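Local coordinates for 1,4-dihydroxy-2-naphthoyl-CoA hydrolase (PDB 4K00), which hydrolyses 1,4-dihydroxy-2-naphthoyl-CoA to 1,4-dihydroxy-2-naphthoate and free CoA, a step in cyanobacterial phylloquinone (vitamin K1) biosynthesis, at residues 37-51 with 126-138. Sequence-based numbering, arbitrary orientation.
Sequences YESWLSSEHLSLQNI and PLPQPWQTAICDL
One water joins Trp40 to Ala134: it accepts from Trp40 NE1 at 2.9 Å and lies 2.8 Å from Ala134 O, to which it can donate, with Glu44 OE2 as a further, weak partner. Around this bridge the contact is apolar. Ala134 CB packs against Leu46 CD1 (3.7 Å) and the bent Glu44 chain at CG, while the far rim of the Trp40 indole reaches Ile135 CG1 (CH2 to CG1 3.8 Å). Trp40 gets there because its CG stands anti to the backbone N (chi1 169°), which carries the ring out from the flank of the helix's last turn.

Helix 129-136 sends the Trp131 indole under two leucines that lie over one face: Leu46 CD1 almost straight above the five-membered ring, 4.0 Å from its centroid and 8° off the normal, and Leu41 CD2 over the six-membered ring, 3.8 Å from that centroid. At the ring's edge, near its plane, come Tyr37 OH, 3.3 Å from Trp131 CZ3, and Leu48 CD2; Leu59 of strand 57-68 also touches this indole. Leu46 CD2 leans on Pro130 CB, and Ile51 CD1 meets Pro128.

A Schellman motif at His45 ends helix 26-43 just before Leu46, and the axis of C-terminal helix 129-136 lies at 102° to that of the closing turns, 37-43, flanking the long central helix that the antiparallel sheet wraps in a hotdog-fold thioesterase.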
loop_
_atom_site.group_PDB
_atom_site.type_symbol
_atom_site.label_atom_id
_atom_site.label_comp_id
_atom_site.label_asym_id
_atom_site.label_seq_id
_atom_site.Cartn_x
_atom_site.Cartn_y
_atom_site.Cartn_z
ATOM N N TYR A 37 -15.138 -3.324 7.299
ATOM C CA TYR A 37 -15.099 -3.662 8.712
ATOM C C TYR A 37 -14.884 -2.390 9.544
ATOM O O TYR A 37 -15.626 -2.128 10.486
ATOM C CB TYR A 37 -14.027 -4.724 8.949
ATOM C CG TYR A 37 -13.530 -4.888 10.375
ATOM C CD1 TYR A 37 -14.391 -5.226 11.407
ATOM C CD2 TYR A 37 -12.182 -4.714 10.678
ATOM C CE1 TYR A 37 -13.923 -5.372 12.705
ATOM C CE2 TYR A 37 -11.704 -4.870 11.964
ATOM C CZ TYR A 37 -12.577 -5.202 12.978
ATOM O OH TYR A 37 -12.097 -5.342 14.266
ATOM N N GLU A 38 -13.904 -1.581 9.159
ATOM C CA GLU A 38 -13.613 -0.351 9.875
ATOM C C GLU A 38 -14.743 0.658 9.799
ATOM O O GLU A 38 -14.985 1.381 10.762
ATOM C CB GLU A 38 -12.300 0.276 9.392
ATOM C CG GLU A 38 -11.071 -0.505 9.842
ATOM C CD GLU A 38 -9.795 0.046 9.247
ATOM O OE1 GLU A 38 -9.366 -0.484 8.204
ATOM O OE2 GLU A 38 -9.235 0.993 9.839
ATOM N N SER A 39 -15.432 0.715 8.657
ATOM C CA SER A 39 -16.535 1.649 8.497
ATOM C C SER A 39 -17.716 1.192 9.349
ATOM O O SER A 39 -18.429 2.005 9.943
ATOM C CB SER A 39 -16.961 1.768 7.037
ATOM O OG SER A 39 -15.890 2.209 6.224
ATOM N N TRP A 40 -17.910 -0.114 9.430
ATOM C CA TRP A 40 -18.952 -0.643 10.282
ATOM C C TRP A 40 -18.657 -0.286 11.748
ATOM O O TRP A 40 -19.533 0.190 12.466
ATOM C CB TRP A 40 -19.089 -2.155 10.085
ATOM C CG TRP A 40 -19.954 -2.797 11.102
ATOM C CD1 TRP A 40 -21.309 -2.768 11.163
ATOM C CD2 TRP A 40 -19.515 -3.544 12.234
ATOM N NE1 TRP A 40 -21.747 -3.475 12.251
ATOM C CE2 TRP A 40 -20.663 -3.957 12.931
ATOM C CE3 TRP A 40 -18.258 -3.930 12.709
ATOM C CZ2 TRP A 40 -20.598 -4.722 14.094
ATOM C CZ3 TRP A 40 -18.192 -4.683 13.869
ATOM C CH2 TRP A 40 -19.358 -5.073 14.547
ATOM N N LEU A 41 -17.415 -0.500 12.177
ATOM C CA LEU A 41 -16.986 -0.112 13.529
ATOM C C LEU A 41 -17.310 1.345 13.824
ATOM O O LEU A 41 -17.842 1.669 14.885
ATOM C CB LEU A 41 -15.468 -0.307 13.692
ATOM C CG LEU A 41 -14.951 -1.740 13.798
ATOM C CD1 LEU A 41 -13.430 -1.740 13.856
ATOM C CD2 LEU A 41 -15.546 -2.450 14.996
ATOM N N SER A 42 -16.966 2.217 12.881
ATOM C CA SER A 42 -17.215 3.651 13.007
ATOM C C SER A 42 -18.709 3.956 13.121
ATOM O O SER A 42 -19.125 4.777 13.940
ATOM C CB SER A 42 -16.628 4.383 11.796
ATOM O OG SER A 42 -16.778 5.782 11.910
ATOM N N SER A 43 -19.513 3.290 12.298
ATOM C CA SER A 43 -20.966 3.444 12.353
ATOM C C SER A 43 -21.519 2.994 13.700
ATOM O O SER A 43 -22.530 3.514 14.173
ATOM C CB SER A 43 -21.641 2.640 11.241
ATOM O OG SER A 43 -21.765 1.280 11.610
ATOM N N GLU A 44 -20.859 2.026 14.321
ATOM C CA GLU A 44 -21.273 1.579 15.640
ATOM C C GLU A 44 -20.539 2.326 16.762
ATOM O O GLU A 44 -20.613 1.921 17.909
ATOM C CB GLU A 44 -21.048 0.085 15.784
ATOM C CG GLU A 44 -21.915 -0.773 14.886
ATOM C CD GLU A 44 -23.385 -0.706 15.252
ATOM O OE1 GLU A 44 -23.707 -0.481 16.439
ATOM O OE2 GLU A 44 -24.221 -0.863 14.343
ATOM N N HIS A 45 -19.822 3.395 16.416
ATOM C CA HIS A 45 -19.038 4.175 17.385
ATOM C C HIS A 45 -18.046 3.329 18.177
ATOM O O HIS A 45 -17.837 3.556 19.367
ATOM C CB HIS A 45 -19.964 4.889 18.366
ATOM C CG HIS A 45 -21.142 5.535 17.717
ATOM N ND1 HIS A 45 -21.016 6.481 16.723
ATOM C CD2 HIS A 45 -22.469 5.366 17.915
ATOM C CE1 HIS A 45 -22.219 6.878 16.345
ATOM N NE2 HIS A 45 -23.117 6.213 17.049
ATOM N N LEU A 46 -17.443 2.360 17.510
ATOM C CA LEU A 46 -16.322 1.607 18.067
ATOM C C LEU A 46 -15.034 2.023 17.383
ATOM O O LEU A 46 -15.065 2.604 16.308
ATOM C CB LEU A 46 -16.549 0.110 17.857
ATOM C CG LEU A 46 -17.902 -0.381 18.376
ATOM C CD1 LEU A 46 -18.168 -1.822 17.969
ATOM C CD2 LEU A 46 -17.979 -0.231 19.889
ATOM N N SER A 47 -13.901 1.720 18.001
ATOM C CA SER A 47 -12.628 2.318 17.595
ATOM C C SER A 47 -11.511 1.311 17.809
ATOM O O SER A 47 -11.256 0.886 18.938
ATOM C CB SER A 47 -12.347 3.578 18.421
ATOM O OG SER A 47 -11.029 4.059 18.199
ATOM N N LEU A 48 -10.846 0.943 16.722
ATOM C CA LEU A 48 -9.616 0.168 16.791
ATOM C C LEU A 48 -8.541 0.933 17.526
ATOM O O LEU A 48 -7.792 0.355 18.318
ATOM C CB LEU A 48 -9.116 -0.160 15.390
ATOM C CG LEU A 48 -9.803 -1.334 14.709
ATOM C CD1 LEU A 48 -9.230 -1.533 13.314
ATOM C CD2 LEU A 48 -9.661 -2.591 15.557
ATOM N N GLN A 49 -8.474 2.236 17.271
ATOM C CA GLN A 49 -7.466 3.075 17.877
ATOM C C GLN A 49 -7.561 3.084 19.394
ATOM O O GLN A 49 -6.544 3.101 20.077
ATOM C CB GLN A 49 -7.558 4.504 17.349
ATOM C CG GLN A 49 -6.470 5.410 17.896
ATOM C CD GLN A 49 -5.062 4.976 17.473
ATOM O OE1 GLN A 49 -4.797 4.763 16.302
ATOM N NE2 GLN A 49 -4.158 4.861 18.441
ATOM N N ASN A 50 -8.781 3.112 19.928
ATOM C CA ASN A 50 -8.953 3.130 21.378
ATOM C C ASN A 50 -8.403 1.848 22.002
ATOM O O ASN A 50 -7.774 1.874 23.068
ATOM C CB ASN A 50 -10.428 3.319 21.740
ATOM C CG ASN A 50 -10.930 4.722 21.429
ATOM O OD1 ASN A 50 -10.219 5.556 20.847
ATOM N ND2 ASN A 50 -12.165 4.989 21.811
ATOM N N ILE A 51 -8.630 0.725 21.336
ATOM C CA ILE A 51 -8.075 -0.542 21.791
ATOM C C ILE A 51 -6.554 -0.445 21.854
ATOM O O ILE A 51 -5.946 -0.793 22.862
ATOM C CB ILE A 51 -8.461 -1.703 20.854
ATOM C CG1 ILE A 51 -9.969 -1.929 20.874
ATOM C CG2 ILE A 51 -7.751 -2.987 21.271
ATOM C CD1 ILE A 51 -10.530 -2.277 22.237
ATOM N N PRO A 126 -12.357 -12.408 26.413
ATOM C CA PRO A 126 -13.698 -12.129 25.891
ATOM C C PRO A 126 -13.707 -10.833 25.107
ATOM O O PRO A 126 -13.035 -9.877 25.491
ATOM C CB PRO A 126 -14.563 -12.016 27.161
ATOM C CG PRO A 126 -13.791 -12.717 28.218
ATOM C CD PRO A 126 -12.345 -12.500 27.876
ATOM N N LEU A 127 -14.445 -10.810 24.003
ATOM C CA LEU A 127 -14.644 -9.588 23.244
ATOM C C LEU A 127 -15.092 -8.470 24.177
ATOM O O LEU A 127 -15.823 -8.712 25.133
ATOM C CB LEU A 127 -15.690 -9.819 22.150
ATOM C CG LEU A 127 -15.357 -10.864 21.079
ATOM C CD1 LEU A 127 -16.532 -11.013 20.126
ATOM C CD2 LEU A 127 -14.105 -10.473 20.297
ATOM N N PRO A 128 -14.646 -7.239 23.914
ATOM C CA PRO A 128 -15.226 -6.098 24.630
ATOM C C PRO A 128 -16.752 -6.087 24.496
ATOM O O PRO A 128 -17.271 -6.369 23.418
ATOM C CB PRO A 128 -14.607 -4.895 23.917
ATOM C CG PRO A 128 -13.329 -5.408 23.339
ATOM C CD PRO A 128 -13.583 -6.842 22.979
ATOM N N GLN A 129 -17.466 -5.789 25.571
ATOM C CA GLN A 129 -18.924 -5.925 25.551
ATOM C C GLN A 129 -19.551 -5.018 24.468
ATOM O O GLN A 129 -20.470 -5.435 23.760
ATOM C CB GLN A 129 -19.528 -5.675 26.945
ATOM C CG GLN A 129 -19.628 -6.934 27.815
ATOM C CD GLN A 129 -20.012 -6.644 29.258
ATOM O OE1 GLN A 129 -21.052 -7.094 29.747
ATOM N NE2 GLN A 129 -19.159 -5.905 29.955
ATOM N N PRO A 130 -19.048 -3.781 24.322
ATOM C CA PRO A 130 -19.620 -2.912 23.296
ATOM C C PRO A 130 -19.506 -3.522 21.900
ATOM O O PRO A 130 -20.361 -3.288 21.040
ATOM C CB PRO A 130 -18.785 -1.636 23.409
ATOM C CG PRO A 130 -18.339 -1.621 24.826
ATOM C CD PRO A 130 -18.097 -3.058 25.184
ATOM N N TRP A 131 -18.452 -4.297 21.677
ATOM C CA TRP A 131 -18.254 -4.953 20.396
ATOM C C TRP A 131 -19.242 -6.101 20.224
ATOM O O TRP A 131 -19.882 -6.226 19.192
ATOM C CB TRP A 131 -16.826 -5.456 20.278
ATOM C CG TRP A 131 -15.857 -4.341 20.122
ATOM C CD1 TRP A 131 -15.674 -3.275 20.962
ATOM C CD2 TRP A 131 -14.952 -4.166 19.046
ATOM N NE1 TRP A 131 -14.691 -2.453 20.466
ATOM C CE2 TRP A 131 -14.236 -2.978 19.288
ATOM C CE3 TRP A 131 -14.667 -4.905 17.895
ATOM C CZ2 TRP A 131 -13.266 -2.510 18.416
ATOM C CZ3 TRP A 131 -13.706 -4.441 17.044
ATOM C CH2 TRP A 131 -13.012 -3.259 17.305
ATOM N N GLN A 132 -19.370 -6.923 21.255
ATOM C CA GLN A 132 -20.395 -7.957 21.293
ATOM C C GLN A 132 -21.780 -7.387 21.039
ATOM O O GLN A 132 -22.568 -7.937 20.279
ATOM C CB GLN A 132 -20.383 -8.594 22.666
ATOM C CG GLN A 132 -20.328 -10.091 22.665
ATOM C CD GLN A 132 -20.031 -10.608 24.046
ATOM O OE1 GLN A 132 -19.031 -11.289 24.257
ATOM N NE2 GLN A 132 -20.877 -10.248 25.008
ATOM N N THR A 133 -22.083 -6.285 21.709
ATOM C CA THR A 133 -23.373 -5.645 21.574
ATOM C C THR A 133 -23.633 -5.218 20.121
ATOM O O THR A 133 -24.709 -5.480 19.575
ATOM C CB THR A 133 -23.470 -4.438 22.530
ATOM O OG1 THR A 133 -23.279 -4.893 23.874
ATOM C CG2 THR A 133 -24.803 -3.745 22.393
ATOM N N ALA A 134 -22.647 -4.575 19.497
ATOM C CA ALA A 134 -22.740 -4.192 18.086
ATOM C C ALA A 134 -22.960 -5.386 17.160
ATOM O O ALA A 134 -23.764 -5.318 16.221
ATOM C CB ALA A 134 -21.491 -3.442 17.660
ATOM N N ILE A 135 -22.242 -6.479 17.418
ATOM C CA ILE A 135 -22.378 -7.667 16.584
ATOM C C ILE A 135 -23.780 -8.273 16.721
ATOM O O ILE A 135 -24.363 -8.713 15.730
ATOM C CB ILE A 135 -21.300 -8.734 16.905
ATOM C CG1 ILE A 135 -19.900 -8.215 16.532
ATOM C CG2 ILE A 135 -21.572 -10.005 16.117
ATOM C CD1 ILE A 135 -18.771 -9.051 17.105
ATOM N N CYS A 136 -24.315 -8.290 17.941
ATOM C CA CYS A 136 -25.674 -8.802 18.213
ATOM C C CYS A 136 -26.714 -7.973 17.483
ATOM O O CYS A 136 -27.742 -8.484 17.038
ATOM C CB CYS A 136 -26.002 -8.702 19.704
ATOM S SG CYS A 136 -25.160 -9.878 20.779
ATOM N N ASP A 137 -26.463 -6.673 17.429
ATOM C CA ASP A 137 -27.287 -5.764 16.646
ATOM C C ASP A 137 -28.778 -5.935 16.933
ATOM O O ASP A 137 -29.575 -6.112 16.008
ATOM C CB ASP A 137 -27.034 -6.001 15.166
ATOM C CG ASP A 137 -27.614 -4.907 14.311
ATOM O OD1 ASP A 137 -27.793 -3.782 14.829
ATOM O OD2 ASP A 137 -27.920 -5.186 13.137
ATOM N N LEU A 138 -29.156 -5.876 18.208
ATOM C CA LEU A 138 -30.557 -6.038 18.581
ATOM C C LEU A 138 -31.454 -4.852 18.214
ATOM O O LEU A 138 -32.666 -4.951 18.308
ATOM C CB LEU A 138 -30.692 -6.351 20.073
ATOM C CG LEU A 138 -29.979 -7.629 20.512
ATOM C CD1 LEU A 138 -30.161 -7.841 22.000
ATOM C CD2 LEU A 138 -30.478 -8.836 19.726
HETATM O O HOH W 1 -24.113 -3.690 13.997
#